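Local coordinates for protein GTP cyclohydrolase 1 type 2 homolog (Escherichia coli, Escherichia coli O157:H7, PDB 1NMO) that probably helps protect cells from radiation damage, perhaps by degrading damaged nucleotides, and binds two metal ions in a ring-shaped hexamer, at residues L150-P162 against A203-A217. Sequence-based numbering, arbitrary orientation.
Sequences LGRKPLWCGDTGP and AREQGLHFYAAGHHA. With FE (Fe (III) ion), chain G.
An antiparallel strand pair closes one border of a six-stranded mixed sheet: Leu155-Cys157 is outermost in the chain and runs against His209-Ala212, the two strand axes at 167°. Register follows from two reciprocal backbone pairs, Leu155 with Ala212 and Cys157 with Phe210, the shortest of these four backbone bonds being Cys157 N to Phe210 O (2.8 Å). Between them, Trp156 and Tyr211 form a non-hydrogen-bonded pair whose rings share one face of the sheet. Their planes are nearly parallel, 11° apart, but slid so far that overlap is slight; Trp156 CD1 meets Tyr211 CZ at 3.2 Å. With CG anti to the backbone N (chi1 162°), the indole lies alongside the His209 imidazole, completing an aromatic cluster of Trp156, His209 and Tyr211, and its NE1 donates in the indole plane to His209 ND1 (2.9 Å). His209 NE2 in turn donates to Pro162 O (2.8 Å), so both ring nitrogens are engaged and the imidazole's rotation is fixed. Gly161 CA sits over its face in a CH-pi contact, 4.0 Å from the centroid. After Cys157 the chain enters the type I turn Gly158-Gly161, where Thr160 OG1 donates to Arg204 O (2.7 Å) of helix 197-205. Beyond the opposite end of the pair, Arg152 packs CD against Ala217 CB (3.6 Å), and its NH2 bonds Pro246 O. Nearby His215 binds iron(III) through NE2 at 2.3 Å, together with His64 and Glu219.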
loop_
_atom_site.group_PDB
_atom_site.type_symbol
_atom_site.label_atom_id
_atom_site.label_comp_id
_atom_site.label_asym_id
_atom_site.label_seq_id
_atom_site.Cartn_x
_atom_site.Cartn_y
_atom_site.Cartn_z
ATOM N N LEU A 150 -19.793 16.535 1.717
ATOM C CA LEU A 150 -20.299 15.211 2.097
ATOM C C LEU A 150 -19.253 14.293 2.686
ATOM O O LEU A 150 -19.625 13.295 3.204
ATOM C CB LEU A 150 -20.961 14.492 0.890
ATOM C CG LEU A 150 -22.035 15.287 0.118
ATOM C CD1 LEU A 150 -22.876 14.323 -0.671
ATOM C CD2 LEU A 150 -22.951 16.108 1.018
ATOM N N GLY A 151 -17.957 14.586 2.596
ATOM C CA GLY A 151 -16.957 13.690 3.196
ATOM C C GLY A 151 -16.739 12.415 2.387
ATOM O O GLY A 151 -16.267 11.335 2.907
ATOM N N ARG A 152 -17.008 12.536 1.095
ATOM C CA ARG A 152 -16.907 11.377 0.191
ATOM C C ARG A 152 -16.654 11.855 -1.211
ATOM O O ARG A 152 -17.304 12.765 -1.652
ATOM C CB ARG A 152 -18.251 10.571 0.192
ATOM C CG ARG A 152 -18.335 9.385 -0.874
ATOM C CD ARG A 152 -19.672 8.660 -0.803
ATOM N NE ARG A 152 -19.727 7.411 -1.559
ATOM C CZ ARG A 152 -20.053 7.314 -2.847
ATOM N NH1 ARG A 152 -20.357 8.400 -3.530
ATOM N NH2 ARG A 152 -20.080 6.110 -3.455
ATOM N N LYS A 153 -15.718 11.238 -1.935
ATOM C CA LYS A 153 -15.421 11.651 -3.339
ATOM C C LYS A 153 -16.519 11.220 -4.309
ATOM O O LYS A 153 -16.791 10.024 -4.479
ATOM C CB LYS A 153 -14.084 11.029 -3.798
ATOM C CG LYS A 153 -13.568 11.515 -5.197
ATOM C CD LYS A 153 -12.232 10.849 -5.555
ATOM C CE LYS A 153 -11.610 11.378 -6.854
ATOM N NZ LYS A 153 -12.541 11.078 -8.027
ATOM N N PRO A 154 -17.145 12.163 -5.012
ATOM C CA PRO A 154 -18.169 11.600 -5.892
ATOM C C PRO A 154 -17.634 11.160 -7.258
ATOM O O PRO A 154 -16.540 11.558 -7.716
ATOM C CB PRO A 154 -19.118 12.788 -6.064
ATOM C CG PRO A 154 -18.055 13.867 -6.354
ATOM C CD PRO A 154 -17.119 13.644 -5.135
ATOM N N LEU A 155 -18.436 10.354 -7.941
ATOM C CA LEU A 155 -18.087 9.968 -9.311
ATOM C C LEU A 155 -18.524 11.191 -10.106
ATOM O O LEU A 155 -19.669 11.606 -9.988
ATOM C CB LEU A 155 -18.923 8.777 -9.798
ATOM C CG LEU A 155 -19.037 8.674 -11.343
ATOM C CD1 LEU A 155 -17.632 8.849 -11.892
ATOM C CD2 LEU A 155 -19.537 7.308 -11.805
ATOM N N TRP A 156 -17.641 11.790 -10.900
ATOM C CA TRP A 156 -18.057 12.951 -11.710
ATOM C C TRP A 156 -17.784 12.692 -13.195
ATOM O O TRP A 156 -16.681 12.304 -13.590
ATOM C CB TRP A 156 -17.351 14.219 -11.260
ATOM C CG TRP A 156 -17.357 15.410 -12.291
ATOM C CD1 TRP A 156 -18.453 15.983 -12.895
ATOM C CD2 TRP A 156 -16.213 16.097 -12.833
ATOM N NE1 TRP A 156 -18.049 16.964 -13.782
ATOM C CE2 TRP A 156 -16.689 17.054 -13.756
ATOM C CE3 TRP A 156 -14.829 15.997 -12.621
ATOM C CZ2 TRP A 156 -15.837 17.906 -14.466
ATOM C CZ3 TRP A 156 -13.986 16.853 -13.337
ATOM C CH2 TRP A 156 -14.494 17.784 -14.234
ATOM N N CYS A 157 -18.819 12.857 -14.011
ATOM C CA CYS A 157 -18.649 12.662 -15.411
ATOM C C CYS A 157 -19.062 13.974 -16.048
ATOM O O CYS A 157 -20.256 14.273 -16.143
ATOM C CB CYS A 157 -19.518 11.498 -15.893
ATOM S SG CYS A 157 -19.505 11.289 -17.708
ATOM N N GLY A 158 -18.081 14.758 -16.496
ATOM C CA GLY A 158 -18.440 16.058 -17.087
ATOM C C GLY A 158 -17.759 16.475 -18.380
ATOM O O GLY A 158 -17.782 17.647 -18.785
ATOM N N ASP A 159 -17.170 15.494 -19.041
ATOM C CA ASP A 159 -16.490 15.668 -20.328
ATOM C C ASP A 159 -17.303 16.547 -21.305
ATOM O O ASP A 159 -16.726 17.344 -22.026
ATOM C CB ASP A 159 -16.259 14.299 -20.980
ATOM C CG ASP A 159 -15.635 13.250 -20.023
ATOM O OD1 ASP A 159 -14.414 13.491 -19.638
ATOM O OD2 ASP A 159 -16.382 12.224 -19.713
ATOM N N THR A 160 -18.633 16.435 -21.337
ATOM C CA THR A 160 -19.375 17.301 -22.276
ATOM C C THR A 160 -20.290 18.313 -21.621
ATOM O O THR A 160 -21.260 18.813 -22.248
ATOM C CB THR A 160 -20.194 16.461 -23.273
ATOM O OG1 THR A 160 -21.282 15.823 -22.583
ATOM C CG2 THR A 160 -19.283 15.321 -23.903
ATOM N N GLY A 161 -19.998 18.631 -20.361
ATOM C CA GLY A 161 -20.858 19.583 -19.660
ATOM C C GLY A 161 -20.377 21.014 -19.837
ATOM O O GLY A 161 -19.205 21.201 -20.194
ATOM N N PRO A 162 -21.224 22.037 -19.556
ATOM C CA PRO A 162 -20.888 23.467 -19.692
ATOM C C PRO A 162 -19.532 23.738 -19.011
ATOM O O PRO A 162 -19.046 22.859 -18.294
ATOM C CB PRO A 162 -22.077 24.175 -18.979
ATOM C CG PRO A 162 -23.201 23.177 -19.030
ATOM C CD PRO A 162 -22.545 21.839 -18.910
ATOM N N ALA A 203 -25.323 11.483 -19.471
ATOM C CA ALA A 203 -24.521 12.646 -19.096
ATOM C C ALA A 203 -23.782 13.152 -20.291
ATOM O O ALA A 203 -23.818 14.378 -20.621
ATOM C CB ALA A 203 -23.517 12.265 -18.030
ATOM N N ARG A 204 -23.123 12.195 -20.959
ATOM C CA ARG A 204 -22.332 12.491 -22.134
ATOM C C ARG A 204 -23.129 13.022 -23.352
ATOM O O ARG A 204 -22.763 14.039 -23.926
ATOM C CB ARG A 204 -21.549 11.229 -22.576
ATOM C CG ARG A 204 -20.334 10.894 -21.720
ATOM C CD ARG A 204 -19.747 9.465 -22.118
ATOM N NE ARG A 204 -18.605 9.084 -21.252
ATOM C CZ ARG A 204 -18.030 7.875 -21.304
ATOM N NH1 ARG A 204 -18.500 6.961 -22.169
ATOM N NH2 ARG A 204 -16.956 7.565 -20.534
ATOM N N GLU A 205 -24.192 12.314 -23.730
ATOM C CA GLU A 205 -24.966 12.648 -24.912
ATOM C C GLU A 205 -25.877 13.851 -24.827
ATOM O O GLU A 205 -26.320 14.393 -25.854
ATOM C CB GLU A 205 -25.721 11.403 -25.367
ATOM C CG GLU A 205 -24.736 10.394 -26.051
ATOM C CD GLU A 205 -25.425 9.037 -26.402
ATOM O OE1 GLU A 205 -26.572 9.008 -26.919
ATOM O OE2 GLU A 205 -24.837 7.964 -26.141
ATOM N N GLN A 206 -26.142 14.294 -23.604
ATOM C CA GLN A 206 -26.979 15.475 -23.412
ATOM C C GLN A 206 -26.164 16.641 -22.856
ATOM O O GLN A 206 -26.735 17.675 -22.536
ATOM C CB GLN A 206 -28.224 15.149 -22.550
ATOM C CG GLN A 206 -29.251 14.253 -23.316
ATOM C CD GLN A 206 -30.314 13.528 -22.401
ATOM O OE1 GLN A 206 -30.044 13.189 -21.225
ATOM N NE2 GLN A 206 -31.496 13.237 -22.966
ATOM N N GLY A 207 -24.836 16.498 -22.757
ATOM C CA GLY A 207 -24.022 17.626 -22.288
ATOM C C GLY A 207 -24.169 18.199 -20.863
ATOM O O GLY A 207 -24.094 19.417 -20.631
ATOM N N LEU A 208 -24.381 17.355 -19.852
ATOM C CA LEU A 208 -24.439 17.918 -18.516
ATOM C C LEU A 208 -23.438 17.182 -17.614
ATOM O O LEU A 208 -22.986 16.085 -17.927
ATOM C CB LEU A 208 -25.838 17.867 -17.932
ATOM C CG LEU A 208 -26.427 16.484 -17.762
ATOM C CD1 LEU A 208 -27.727 16.528 -16.933
ATOM C CD2 LEU A 208 -26.744 15.974 -19.100
ATOM N N HIS A 209 -23.041 17.866 -16.546
ATOM C CA HIS A 209 -22.141 17.344 -15.570
ATOM C C HIS A 209 -22.975 16.404 -14.730
ATOM O O HIS A 209 -24.061 16.801 -14.285
ATOM C CB HIS A 209 -21.631 18.474 -14.662
ATOM C CG HIS A 209 -20.617 19.360 -15.312
ATOM N ND1 HIS A 209 -19.315 18.958 -15.532
ATOM C CD2 HIS A 209 -20.732 20.606 -15.850
ATOM C CE1 HIS A 209 -18.664 19.912 -16.193
ATOM N NE2 HIS A 209 -19.501 20.921 -16.396
ATOM N N PHE A 210 -22.476 15.187 -14.467
ATOM C CA PHE A 210 -23.234 14.256 -13.635
ATOM C C PHE A 210 -22.363 13.858 -12.442
ATOM O O PHE A 210 -21.178 13.647 -12.633
ATOM C CB PHE A 210 -23.657 12.983 -14.418
ATOM C CG PHE A 210 -24.096 11.910 -13.529
ATOM C CD1 PHE A 210 -25.304 12.010 -12.850
ATOM C CD2 PHE A 210 -23.263 10.833 -13.261
ATOM C CE1 PHE A 210 -25.706 11.055 -11.902
ATOM C CE2 PHE A 210 -23.652 9.869 -12.309
ATOM C CZ PHE A 210 -24.882 9.994 -11.633
ATOM N N TYR A 211 -22.947 13.769 -11.252
ATOM C CA TYR A 211 -22.253 13.413 -10.005
ATOM C C TYR A 211 -23.065 12.301 -9.340
ATOM O O TYR A 211 -24.296 12.448 -9.211
ATOM C CB TYR A 211 -22.245 14.581 -8.987
ATOM C CG TYR A 211 -21.586 15.790 -9.541
ATOM C CD1 TYR A 211 -22.234 16.596 -10.433
ATOM C CD2 TYR A 211 -20.232 16.011 -9.293
ATOM C CE1 TYR A 211 -21.522 17.607 -11.110
ATOM C CE2 TYR A 211 -19.524 16.998 -9.917
ATOM C CZ TYR A 211 -20.161 17.803 -10.843
ATOM O OH TYR A 211 -19.385 18.788 -11.501
ATOM N N ALA A 212 -22.395 11.204 -8.918
ATOM C CA ALA A 212 -23.106 10.113 -8.224
ATOM C C ALA A 212 -22.444 10.361 -6.897
ATOM O O ALA A 212 -21.299 9.962 -6.715
ATOM C CB ALA A 212 -22.712 8.780 -8.790
ATOM N N ALA A 213 -23.124 11.049 -5.970
ATOM C CA ALA A 213 -22.456 11.461 -4.740
ATOM C C ALA A 213 -22.546 10.513 -3.605
ATOM O O ALA A 213 -22.097 10.853 -2.501
ATOM C CB ALA A 213 -22.946 12.808 -4.311
ATOM N N GLY A 214 -23.112 9.325 -3.870
ATOM C CA GLY A 214 -23.255 8.318 -2.829
ATOM C C GLY A 214 -24.670 8.175 -2.323
ATOM O O GLY A 214 -25.312 9.166 -2.025
ATOM N N HIS A 215 -25.176 6.956 -2.169
ATOM C CA HIS A 215 -26.549 6.802 -1.683
ATOM C C HIS A 215 -26.696 7.189 -0.221
ATOM O O HIS A 215 -27.543 8.055 0.179
ATOM C CB HIS A 215 -27.047 5.371 -1.834
ATOM C CG HIS A 215 -28.522 5.261 -1.649
ATOM N ND1 HIS A 215 -29.350 4.595 -2.536
ATOM C CD2 HIS A 215 -29.317 5.678 -0.640
ATOM C CE1 HIS A 215 -30.590 4.585 -2.070
ATOM N NE2 HIS A 215 -30.595 5.242 -0.920
ATOM N N HIS A 216 -25.944 6.477 0.608
ATOM C CA HIS A 216 -25.935 6.821 2.046
ATOM C C HIS A 216 -25.459 8.285 2.317
ATOM O O HIS A 216 -26.054 9.012 3.158
ATOM C CB HIS A 216 -24.990 5.912 2.782
ATOM C CG HIS A 216 -24.846 6.269 4.220
ATOM N ND1 HIS A 216 -25.623 5.688 5.217
ATOM C CD2 HIS A 216 -23.985 7.115 4.841
ATOM C CE1 HIS A 216 -25.237 6.162 6.393
ATOM N NE2 HIS A 216 -24.245 7.025 6.194
ATOM N N ALA A 217 -24.379 8.689 1.640
ATOM C CA ALA A 217 -23.808 10.016 1.763
ATOM C C ALA A 217 -24.852 11.141 1.545
ATOM O O ALA A 217 -24.870 12.128 2.276
ATOM C CB ALA A 217 -22.616 10.144 0.748
HETATM FE FE FE G . -32.686 5.794 -0.268
HETATM O O HOH W 1 -19.753 11.651 -2.957
HETATM O O HOH W 2 -20.624 15.146 -19.685
#